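Local coordinates for protein DTDP-4-dehydrorhamnose reductase, rfbD ortholog (Clostridium acetobutylicum, PDB 1VL0) that probably reduces dTDP-6-deoxy-L-lyxo-4-hexulose to dTDP-L-rhamnose with a nicotinamide adenine dinucleotide cofactor, in the dTDP-L-rhamnose pathway, at residues 157-162 with 213-218; 126-131 with 265-270. All coordinates share one frame; numbering follows the deposited sequence.

Contact 1. Residues 157-162 with 213-218; sequences IVRTAW and YGTFHC. With NAI (1,4-dihydronicotinamide adenine dinucleotide), chain D.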
ATOM      1  N   ILE A 157       0.096  -9.508 -10.193  1.00 30.72           N
ATOM      2  CA  ILE A 157      -0.822  -8.665 -10.984  1.00 31.64           C
ATOM      3  C   ILE A 157      -0.209  -8.600 -12.354  1.00 33.59           C
ATOM      4  O   ILE A 157       0.953  -8.222 -12.483  1.00 34.29           O
ATOM      5  CB  ILE A 157      -0.992  -7.282 -10.342  1.00 34.36           C
ATOM      6  CG1 ILE A 157      -1.838  -7.413  -9.045  1.00 35.67           C
ATOM      7  CG2 ILE A 157      -1.667  -6.268 -11.286  1.00 32.52           C
ATOM      8  CD1 ILE A 157      -1.654  -6.279  -8.145  1.00 39.22           C
ATOM      9  N   VAL A 158      -0.977  -9.009 -13.361  1.00 33.66           N
ATOM     10  CA  VAL A 158      -0.504  -9.035 -14.746  1.00 32.43           C
ATOM     11  C   VAL A 158      -1.406  -8.144 -15.615  1.00 31.91           C
ATOM     12  O   VAL A 158      -2.590  -8.477 -15.834  1.00 34.04           O
ATOM     13  CB  VAL A 158      -0.455 -10.457 -15.306  1.00 32.81           C
ATOM     14  CG1 VAL A 158       0.144 -10.459 -16.740  1.00 35.86           C
ATOM     15  CG2 VAL A 158       0.384 -11.408 -14.363  1.00 35.37           C
ATOM     16  N   ARG A 159      -0.894  -6.966 -15.978  1.00 31.87           N
ATOM     17  CA  ARG A 159      -1.629  -6.000 -16.783  1.00 29.55           C
ATOM     18  C   ARG A 159      -1.482  -6.332 -18.240  1.00 32.78           C
ATOM     19  O   ARG A 159      -0.378  -6.500 -18.741  1.00 33.16           O
ATOM     20  CB  ARG A 159      -1.142  -4.559 -16.543  1.00 32.85           C
ATOM     21  CG  ARG A 159      -1.188  -4.120 -15.111  1.00 33.19           C
ATOM     22  CD  ARG A 159      -0.996  -2.624 -14.986  1.00 31.73           C
ATOM     23  NE  ARG A 159      -1.042  -2.173 -13.590  1.00 31.80           N
ATOM     24  CZ  ARG A 159      -0.167  -1.396 -12.978  1.00 35.16           C
ATOM     25  NH1 ARG A 159       0.902  -0.925 -13.599  1.00 34.50           N
ATOM     26  NH2 ARG A 159      -0.386  -1.095 -11.703  1.00 33.93           N
ATOM     27  N   THR A 160      -2.596  -6.386 -18.948  1.00 34.07           N
ATOM     28  CA  THR A 160      -2.538  -6.627 -20.367  1.00 34.11           C
ATOM     29  C   THR A 160      -3.401  -5.619 -21.154  1.00 34.90           C
ATOM     30  O   THR A 160      -3.962  -4.693 -20.566  1.00 35.93           O
ATOM     31  CB  THR A 160      -2.870  -8.074 -20.695  1.00 33.91           C
ATOM     32  OG1 THR A 160      -2.545  -8.318 -22.082  1.00 33.54           O
ATOM     33  CG2 THR A 160      -4.341  -8.378 -20.571  1.00 34.59           C
ATOM     34  N   ALA A 161      -3.457  -5.775 -22.481  1.00 33.66           N
ATOM     35  CA  ALA A 161      -4.153  -4.803 -23.331  1.00 34.62           C
ATOM     36  C   ALA A 161      -4.426  -5.397 -24.699  1.00 36.57           C
ATOM     37  O   ALA A 161      -3.717  -6.318 -25.132  1.00 35.82           O
ATOM     38  CB  ALA A 161      -3.290  -3.537 -23.505  1.00 35.27           C
ATOM     39  N   TRP A 162      -5.453  -4.857 -25.363  1.00 34.69           N
ATOM     40  CA  TRP A 162      -5.729  -5.136 -26.784  1.00 35.39           C
ATOM     41  C   TRP A 162      -5.719  -6.637 -26.991  1.00 34.93           C
ATOM     42  O   TRP A 162      -5.045  -7.167 -27.877  1.00 34.77           O
ATOM     43  CB  TRP A 162      -4.683  -4.475 -27.657  1.00 34.80           C
ATOM     44  CG  TRP A 162      -4.725  -2.999 -27.677  1.00 35.41           C
ATOM     45  CD1 TRP A 162      -5.153  -2.143 -26.679  1.00 35.92           C
ATOM     46  CD2 TRP A 162      -4.269  -2.160 -28.740  1.00 34.81           C
ATOM     47  NE1 TRP A 162      -4.991  -0.834 -27.074  1.00 36.19           N
ATOM     48  CE2 TRP A 162      -4.483  -0.814 -28.343  1.00 35.82           C
ATOM     49  CE3 TRP A 162      -3.765  -2.405 -30.015  1.00 35.88           C
ATOM     50  CZ2 TRP A 162      -4.190   0.261 -29.170  1.00 34.71           C
ATOM     51  CZ3 TRP A 162      -3.464  -1.362 -30.802  1.00 34.04           C
ATOM     52  CH2 TRP A 162      -3.680  -0.030 -30.392  1.00 34.78           C
ATOM     53  N   TYR A 213       6.752 -13.054  -7.798  1.00 32.00           N
ATOM     54  CA  TYR A 213       5.581 -12.291  -7.362  1.00 30.85           C
ATOM     55  C   TYR A 213       5.741 -10.839  -7.727  1.00 32.02           C
ATOM     56  O   TYR A 213       6.868 -10.343  -7.900  1.00 31.23           O
ATOM     57  CB  TYR A 213       5.412 -12.396  -5.854  1.00 31.88           C
ATOM     58  CG  TYR A 213       5.117 -13.778  -5.364  1.00 30.13           C
ATOM     59  CD1 TYR A 213       3.902 -14.351  -5.581  1.00 31.52           C
ATOM     60  CD2 TYR A 213       6.038 -14.488  -4.641  1.00 30.41           C
ATOM     61  CE1 TYR A 213       3.630 -15.659  -5.100  1.00 29.67           C
ATOM     62  CE2 TYR A 213       5.751 -15.813  -4.146  1.00 33.32           C
ATOM     63  CZ  TYR A 213       4.549 -16.365  -4.401  1.00 31.13           C
ATOM     64  OH  TYR A 213       4.211 -17.653  -3.940  1.00 32.01           O
ATOM     65  N   GLY A 214       4.622 -10.145  -7.816  1.00 31.61           N
ATOM     66  CA  GLY A 214       4.656  -8.725  -8.073  1.00 29.19           C
ATOM     67  C   GLY A 214       3.709  -8.313  -9.171  1.00 30.31           C
ATOM     68  O   GLY A 214       2.819  -9.051  -9.545  1.00 30.85           O
ATOM     69  N   THR A 215       3.949  -7.130  -9.702  1.00 30.64           N
ATOM     70  CA  THR A 215       3.162  -6.579 -10.759  1.00 32.11           C
ATOM     71  C   THR A 215       3.936  -6.589 -12.066  1.00 33.19           C
ATOM     72  O   THR A 215       5.047  -6.067 -12.120  1.00 32.17           O
ATOM     73  CB  THR A 215       2.736  -5.146 -10.377  1.00 33.71           C
ATOM     74  OG1 THR A 215       1.885  -5.205  -9.209  1.00 30.73           O
ATOM     75  CG2 THR A 215       1.895  -4.474 -11.466  1.00 35.57           C
ATOM     76  N   PHE A 216       3.319  -7.161 -13.104  1.00 31.54           N
ATOM     77  CA  PHE A 216       3.937  -7.289 -14.425  1.00 34.33           C
ATOM     78  C   PHE A 216       3.041  -6.704 -15.499  1.00 34.74           C
ATOM     79  O   PHE A 216       1.870  -6.965 -15.503  1.00 40.05           O
ATOM     80  CB  PHE A 216       4.175  -8.758 -14.782  1.00 32.35           C
ATOM     81  CG  PHE A 216       5.101  -9.458 -13.817  1.00 33.93           C
ATOM     82  CD1 PHE A 216       4.617  -9.941 -12.607  1.00 36.44           C
ATOM     83  CD2 PHE A 216       6.462  -9.550 -14.081  1.00 34.10           C
ATOM     84  CE1 PHE A 216       5.523 -10.612 -11.650  1.00 30.42           C
ATOM     85  CE2 PHE A 216       7.328 -10.186 -13.154  1.00 39.48           C
ATOM     86  CZ  PHE A 216       6.858 -10.669 -11.955  1.00 35.21           C
ATOM     87  N   HIS A 217       3.633  -6.013 -16.448  1.00 31.89           N
ATOM     88  CA  HIS A 217       3.020  -5.748 -17.747  1.00 30.97           C
ATOM     89  C   HIS A 217       3.286  -6.905 -18.698  1.00 32.91           C
ATOM     90  O   HIS A 217       4.370  -7.495 -18.721  1.00 32.58           O
ATOM     91  CB  HIS A 217       3.616  -4.461 -18.334  1.00 32.31           C
ATOM     92  CG  HIS A 217       3.214  -3.233 -17.593  1.00 33.30           C
ATOM     93  ND1 HIS A 217       3.760  -1.987 -17.852  1.00 28.87           N
ATOM     94  CD2 HIS A 217       2.354  -3.067 -16.559  1.00 34.11           C
ATOM     95  CE1 HIS A 217       3.191  -1.104 -17.049  1.00 37.30           C
ATOM     96  NE2 HIS A 217       2.355  -1.731 -16.246  1.00 29.78           N
ATOM     97  N   CYS A 218       2.257  -7.280 -19.458  1.00 35.29           N
ATOM     98  CA  CYS A 218       2.354  -8.366 -20.418  1.00 33.42           C
ATOM     99  C   CYS A 218       1.501  -8.093 -21.643  1.00 34.57           C
ATOM    100  O   CYS A 218       0.331  -8.516 -21.710  1.00 35.35           O
ATOM    101  CB  CYS A 218       1.932  -9.694 -19.791  1.00 35.31           C
ATOM    102  SG  CYS A 218       2.269 -11.002 -20.974  1.00 39.42           S
TER
HETATM  103  PA  NAI D 300     -13.660 -12.265 -21.371  0.50 41.38           P
HETATM  104  O1A NAI D 300     -14.646 -11.131 -21.409  0.50 39.89           O
HETATM  105  O2A NAI D 300     -13.446 -12.938 -22.704  0.50 22.07           O
HETATM  106  O5B NAI D 300     -14.133 -13.244 -20.191  0.50 38.92           O
HETATM  107  C5B NAI D 300     -14.379 -12.670 -18.922  0.50 34.22           C
HETATM  108  C4B NAI D 300     -15.215 -13.603 -18.056  0.50 23.79           C
HETATM  109  O4B NAI D 300     -15.760 -12.875 -16.957  0.50 22.31           O
HETATM  110  C3B NAI D 300     -16.437 -14.219 -18.736  0.50 31.62           C
HETATM  111  O3B NAI D 300     -16.273 -15.617 -18.878  0.50 33.56           O
HETATM  112  C2B NAI D 300     -17.573 -13.853 -17.770  0.50 32.58           C
HETATM  113  O2B NAI D 300     -18.671 -14.755 -17.751  0.50 40.42           O
HETATM  114  C1B NAI D 300     -16.771 -13.737 -16.470  0.50 29.17           C
HETATM  115  N9A NAI D 300     -17.455 -13.239 -15.262  0.50 25.84           N
HETATM  116  C8A NAI D 300     -18.246 -12.125 -15.205  0.50 30.37           C
HETATM  117  N7A NAI D 300     -18.719 -12.006 -13.948  0.50 32.83           N
HETATM  118  C5A NAI D 300     -18.272 -13.031 -13.187  0.50 33.36           C
HETATM  119  C6A NAI D 300     -18.479 -13.359 -11.845  0.50 24.76           C
HETATM  120  N6A NAI D 300     -19.254 -12.617 -11.070  0.50 22.53           N
HETATM  121  N1A NAI D 300     -17.878 -14.484 -11.328  0.50 27.32           N
HETATM  122  C2A NAI D 300     -17.062 -15.276 -12.143  0.50 31.71           C
HETATM  123  N3A NAI D 300     -16.881 -14.973 -13.469  0.50 24.65           N
HETATM  124  C4A NAI D 300     -17.466 -13.843 -14.001  0.50 36.36           C
HETATM  125  O3  NAI D 300     -12.293 -11.710 -20.743  0.50 40.14           O
HETATM  126  PN  NAI D 300     -10.835 -11.669 -21.444  0.50 39.16           P
HETATM  127  O1N NAI D 300     -10.123 -12.947 -21.246  0.50 20.82           O
HETATM  128  O2N NAI D 300     -10.961 -10.950 -22.731  0.50 29.88           O
HETATM  129  O5D NAI D 300     -10.090 -10.741 -20.348  0.50 42.09           O
HETATM  130  C5D NAI D 300      -9.265 -11.365 -19.373  0.50 37.26           C
HETATM  131  C4D NAI D 300      -8.668 -10.312 -18.477  0.50 41.95           C
HETATM  132  O4D NAI D 300      -7.889  -9.358 -19.231  0.50 37.93           O
HETATM  133  C3D NAI D 300      -9.728  -9.530 -17.705  0.50 41.45           C
HETATM  134  O3D NAI D 300      -9.292  -9.554 -16.375  0.50 37.29           O
HETATM  135  C2D NAI D 300      -9.707  -8.120 -18.295  0.50 39.39           C
HETATM  136  O2D NAI D 300     -10.009  -7.035 -17.423  0.50 22.87           O
HETATM  137  C1D NAI D 300      -8.257  -8.050 -18.788  0.50 43.27           C
HETATM  138  N1N NAI D 300      -8.060  -7.138 -19.912  0.50 39.67           N
HETATM  139  C2N NAI D 300      -8.542  -7.494 -21.151  0.50 38.61           C
HETATM  140  C3N NAI D 300      -8.321  -6.622 -22.215  0.50 45.79           C
HETATM  141  C7N NAI D 300      -9.104  -6.772 -23.485  0.50 50.89           C
HETATM  142  O7N NAI D 300      -8.637  -6.083 -24.614  0.50 35.62           O
HETATM  143  N7N NAI D 300     -10.202  -7.538 -23.522  0.50 56.31           N
HETATM  144  C4N NAI D 300      -7.619  -5.426 -22.009  0.50 44.32           C
HETATM  145  C5N NAI D 300      -7.138  -5.079 -20.746  0.50 26.17           C
HETATM  146  C6N NAI D 300      -7.382  -5.972 -19.708  0.50 37.81           C

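Contact 2. Residues 126-131 with 265-270; sequences TEFDEV and NYMLEL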
ATOM      1  N   THR A 126       6.131   1.651 -17.835  1.00 36.15           N
ATOM      2  CA  THR A 126       6.585   0.568 -16.958  1.00 34.19           C
ATOM      3  C   THR A 126       5.718   0.411 -15.721  1.00 33.99           C
ATOM      4  O   THR A 126       4.909   1.251 -15.381  1.00 34.10           O
ATOM      5  CB  THR A 126       8.016   0.724 -16.479  1.00 34.44           C
ATOM      6  OG1 THR A 126       8.048   1.579 -15.344  1.00 33.68           O
ATOM      7  CG2 THR A 126       8.917   1.294 -17.517  1.00 36.96           C
ATOM      8  N   GLU A 127       5.911  -0.712 -15.060  1.00 34.59           N
ATOM      9  CA  GLU A 127       5.190  -1.021 -13.842  1.00 35.69           C
ATOM     10  C   GLU A 127       5.474  -0.032 -12.695  1.00 35.62           C
ATOM     11  O   GLU A 127       4.803  -0.073 -11.703  1.00 36.20           O
ATOM     12  CB  GLU A 127       5.611  -2.409 -13.385  1.00 37.97           C
ATOM     13  CG  GLU A 127       5.250  -3.546 -14.340  1.00 36.44           C
ATOM     14  CD  GLU A 127       6.279  -3.835 -15.437  1.00 40.07           C
ATOM     15  OE1 GLU A 127       7.088  -2.936 -15.800  1.00 32.47           O
ATOM     16  OE2 GLU A 127       6.242  -4.970 -15.963  1.00 33.69           O
ATOM     17  N   PHE A 128       6.517   0.802 -12.829  1.00 33.94           N
ATOM     18  CA  PHE A 128       6.894   1.762 -11.806  1.00 34.45           C
ATOM     19  C   PHE A 128       6.350   3.165 -12.095  1.00 36.51           C
ATOM     20  O   PHE A 128       6.573   4.068 -11.343  1.00 36.57           O
ATOM     21  CB  PHE A 128       8.413   1.823 -11.658  1.00 33.51           C
ATOM     22  CG  PHE A 128       9.047   0.491 -11.418  1.00 34.06           C
ATOM     23  CD1 PHE A 128       8.735  -0.239 -10.293  1.00 34.88           C
ATOM     24  CD2 PHE A 128       9.903  -0.067 -12.339  1.00 40.03           C
ATOM     25  CE1 PHE A 128       9.296  -1.518 -10.068  1.00 40.54           C
ATOM     26  CE2 PHE A 128      10.463  -1.327 -12.126  1.00 38.40           C
ATOM     27  CZ  PHE A 128      10.162  -2.045 -10.963  1.00 38.53           C
ATOM     28  N   ASP A 129       5.657   3.326 -13.204  1.00 36.08           N
ATOM     29  CA  ASP A 129       5.033   4.571 -13.545  1.00 35.99           C
ATOM     30  C   ASP A 129       3.724   4.771 -12.784  1.00 38.40           C
ATOM     31  O   ASP A 129       3.108   3.820 -12.347  1.00 35.52           O
ATOM     32  CB  ASP A 129       4.783   4.600 -15.053  1.00 37.25           C
ATOM     33  CG  ASP A 129       6.066   4.773 -15.846  1.00 42.89           C
ATOM     34  OD1 ASP A 129       7.019   5.370 -15.295  1.00 46.52           O
ATOM     35  OD2 ASP A 129       6.201   4.358 -17.000  1.00 42.90           O
ATOM     36  N   GLU A 130       3.274   6.015 -12.656  1.00 40.33           N
ATOM     37  CA  GLU A 130       2.085   6.258 -11.861  1.00 44.66           C
ATOM     38  C   GLU A 130       0.753   6.087 -12.583  1.00 39.23           C
ATOM     39  O   GLU A 130       0.554   6.482 -13.726  1.00 36.42           O
ATOM     40  CB  GLU A 130       2.182   7.593 -11.120  1.00 46.48           C
ATOM     41  CG  GLU A 130       1.615   8.835 -11.758  1.00 58.98           C
ATOM     42  CD  GLU A 130       1.651  10.022 -10.761  1.00 60.52           C
ATOM     43  OE1 GLU A 130       0.982   9.944  -9.682  1.00 74.84           O
ATOM     44  OE2 GLU A 130       2.373  11.021 -11.044  1.00 78.18           O
ATOM     45  N   VAL A 131      -0.160   5.430 -11.872  1.00 37.55           N
ATOM     46  CA  VAL A 131      -1.487   5.139 -12.364  1.00 35.96           C
ATOM     47  C   VAL A 131      -2.338   6.381 -12.242  1.00 37.35           C
ATOM     48  O   VAL A 131      -2.046   7.255 -11.416  1.00 40.32           O
ATOM     49  CB  VAL A 131      -2.113   3.948 -11.594  1.00 35.02           C
ATOM     50  CG1 VAL A 131      -1.255   2.722 -11.775  1.00 36.11           C
ATOM     51  CG2 VAL A 131      -2.282   4.313 -10.101  1.00 34.97           C
ATOM     52  N   ASN A 265       7.102  -4.304 -21.016  1.00 34.33           N
ATOM     53  CA  ASN A 265       7.164  -5.474 -20.191  1.00 31.88           C
ATOM     54  C   ASN A 265       8.475  -5.442 -19.406  1.00 34.39           C
ATOM     55  O   ASN A 265       9.301  -6.401 -19.456  1.00 35.30           O
ATOM     56  CB  ASN A 265       7.117  -6.767 -21.029  1.00 34.67           C
ATOM     57  CG  ASN A 265       5.755  -7.080 -21.667  1.00 33.85           C
ATOM     58  OD1 ASN A 265       4.834  -6.268 -21.756  1.00 38.65           O
ATOM     59  ND2 ASN A 265       5.660  -8.265 -22.170  1.00 37.93           N
ATOM     60  N   TYR A 266       8.631  -4.403 -18.585  1.00 32.74           N
ATOM     61  CA  TYR A 266       9.908  -4.088 -17.885  1.00 30.53           C
ATOM     62  C   TYR A 266      10.268  -5.075 -16.784  1.00 33.25           C
ATOM     63  O   TYR A 266      11.399  -5.514 -16.644  1.00 33.14           O
ATOM     64  CB  TYR A 266       9.820  -2.683 -17.340  1.00 32.92           C
ATOM     65  CG  TYR A 266      11.130  -2.017 -17.020  1.00 31.55           C
ATOM     66  CD1 TYR A 266      12.258  -2.211 -17.781  1.00 35.32           C
ATOM     67  CD2 TYR A 266      11.222  -1.159 -15.920  1.00 38.02           C
ATOM     68  CE1 TYR A 266      13.468  -1.569 -17.446  1.00 34.94           C
ATOM     69  CE2 TYR A 266      12.373  -0.544 -15.581  1.00 39.51           C
ATOM     70  CZ  TYR A 266      13.508  -0.739 -16.358  1.00 35.85           C
ATOM     71  OH  TYR A 266      14.653  -0.071 -15.986  1.00 34.62           O
HETATM   72  N   MSE A 267       9.284  -5.493 -16.026  1.00 33.29           N
HETATM   73  CA  MSE A 267       9.562  -6.463 -14.944  1.00 34.92           C
HETATM   74  C   MSE A 267       9.992  -7.794 -15.473  1.00 34.51           C
HETATM   75  O   MSE A 267      10.822  -8.487 -14.854  1.00 38.27           O
HETATM   76  CB  MSE A 267       8.328  -6.627 -14.057  1.00 32.54           C
HETATM   77  CG  MSE A 267       8.134  -5.457 -13.120  1.00 41.18           C
HETATM   78 SE   MSE A 267       9.385  -5.611 -11.592  1.00 50.62          SE
HETATM   79  CE  MSE A 267       8.694  -7.245 -10.776  1.00 35.50           C
ATOM     80  N   LEU A 268       9.426  -8.198 -16.602  1.00 34.93           N
ATOM     81  CA  LEU A 268       9.920  -9.399 -17.278  1.00 34.97           C
ATOM     82  C   LEU A 268      11.356  -9.255 -17.755  1.00 35.37           C
ATOM     83  O   LEU A 268      12.203 -10.134 -17.501  1.00 33.46           O
ATOM     84  CB  LEU A 268       8.999  -9.786 -18.419  1.00 36.66           C
ATOM     85  CG  LEU A 268       7.666 -10.411 -17.997  1.00 37.36           C
ATOM     86  CD1 LEU A 268       6.801 -10.641 -19.240  1.00 39.28           C
ATOM     87  CD2 LEU A 268       7.843 -11.725 -17.226  1.00 37.59           C
ATOM     88  N   GLU A 269      11.646  -8.128 -18.394  1.00 35.21           N
ATOM     89  CA  GLU A 269      13.002  -7.808 -18.844  1.00 38.21           C
ATOM     90  C   GLU A 269      14.020  -7.783 -17.704  1.00 37.85           C
ATOM     91  O   GLU A 269      15.136  -8.231 -17.850  1.00 38.64           O
ATOM     92  CB  GLU A 269      13.016  -6.448 -19.528  1.00 37.57           C
ATOM     93  CG  GLU A 269      12.280  -6.385 -20.855  1.00 38.75           C
ATOM     94  CD  GLU A 269      12.189  -4.929 -21.408  1.00 42.97           C
ATOM     95  OE1 GLU A 269      12.768  -4.021 -20.824  1.00 53.51           O
ATOM     96  OE2 GLU A 269      11.526  -4.688 -22.438  1.00 51.04           O
ATOM     97  N   LEU A 270      13.617  -7.247 -16.559  1.00 38.07           N
ATOM     98  CA  LEU A 270      14.502  -7.115 -15.415  1.00 37.83           C
ATOM     99  C   LEU A 270      14.636  -8.405 -14.598  1.00 38.18           C
ATOM    100  O   LEU A 270      15.476  -8.451 -13.706  1.00 38.79           O
ATOM    101  CB  LEU A 270      13.982  -6.023 -14.475  1.00 36.37           C
ATOM    102  CG  LEU A 270      13.922  -4.555 -14.904  1.00 41.36           C
ATOM    103  CD1 LEU A 270      13.212  -3.774 -13.814  1.00 40.38           C
ATOM    104  CD2 LEU A 270      15.298  -4.023 -15.155  1.00 42.89           C
TER
HETATM  105  O   HOH W   1       6.726  -7.129 -17.377  1.00 33.68           O

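Contact 1. Residues 157-162 with 213-218
Arg-159 and His-217, paired on neighbouring parallel strands, join through their side chains: NH1 of Arg-159 donates to NE2 of His-217 at 3.1 Å. NE2 lies close to the guanidinium plane and NH1 close to the imidazole plane, each at the other's edge, although the two planes are 46° apart. The arginine chain, extended from CG to NE, carries the guanidinium across to the side chains of Thr-215 and His-217, at a slant to both; its NH2 also forms a salt bridge with Glu-145. CG2 of Thr-215 sits 4.0 Å from Arg-159 CZ, over one face of the guanidinium. At the far end OG1 of Thr-160, swung anti to its own N (chi1 -169°), donates to the carbonyl O of Cys-218 at 2.9 Å. Along the strands the backbones are joined in parallel register, Ile-157 and Arg-159 each bonding through both N and O; Phe-216 N reaches Ile-157 O at 2.7 Å. On the other face of the sheet Val-158 CG1 packs on Cys-218 CB at 3.6 Å, and both residues touch Leu-200 of helix 197-210. Thr-160 O comes within 3.2 Å of C5N of the dihydronicotinamide, so the pairing leads directly to the cofactor pocket of a Rossmann-type parallel sheet, as in extended short-chain dehydrogenases/reductases.

Contact 2. Residues 126-131 with 265-270
A type I turn from Thr-126 to Asp-129, closed by the bond from Asp-129 N to Thr-126 O, faces the first turn of helix 266-270. Within it Phe-128 N donates to Thr-126 OG1, which makes an ST turn, and the carboxylate of Asp-129 takes the N-H of Thr-126. Glu-127 reaches from this turn to the start of the helix: its chain turns about the CB-CG bond (chi2 87°) and brings OE2 to the backbone N of Met-267, a selenomethionine, at 3.1 Å. That N-H comes from above the carboxylate plane, 44° out of it. The same oxygen receives a water that in turn accepts from Leu-268 N, and also the N-H of His-217; three donors thus converge on one atom, and together with the helix start they would probably stabilise its negative charge. Thr-126 lies beside Tyr-266, with CG2 3.7 Å from CD2 of the ring, while the tyrosine OH bonds Asp-84 of the second subunit. Phe-128 runs roughly at right angles to the tyrosine side chain and presents its edge to Tyr-266 CD2 and, 4.0 Å from CE2, to Leu-270 CD1. Tyr-87 of the second subunit stacks on the Phe-128 ring, which places the cluster at a subunit interface. An oblique Met-aromatic contact completes it: the selenium of Met-267 lies 3.7 Å from Phe-128 CZ.

In the fold
From the N terminus, the chain passes strand 107-113 and reaches 126-131, in the loop before helix 136-151. It then enters strand 155-164, and contact 1 closes a loop of 50 residues, half of them helical, when strand 214-217 pairs alongside. Only later does helix 266-270 return to the early turn, so contact 2 encloses contact 1 entirely, a simple case of one long-range contact enclosing another. Their centres lie about 9 Å apart and they touch directly, Thr-215 O approaching Met-267 CG at 3.3 Å. Together they tie the edge of the central sheet to the loop, the late helix and the subunit interface.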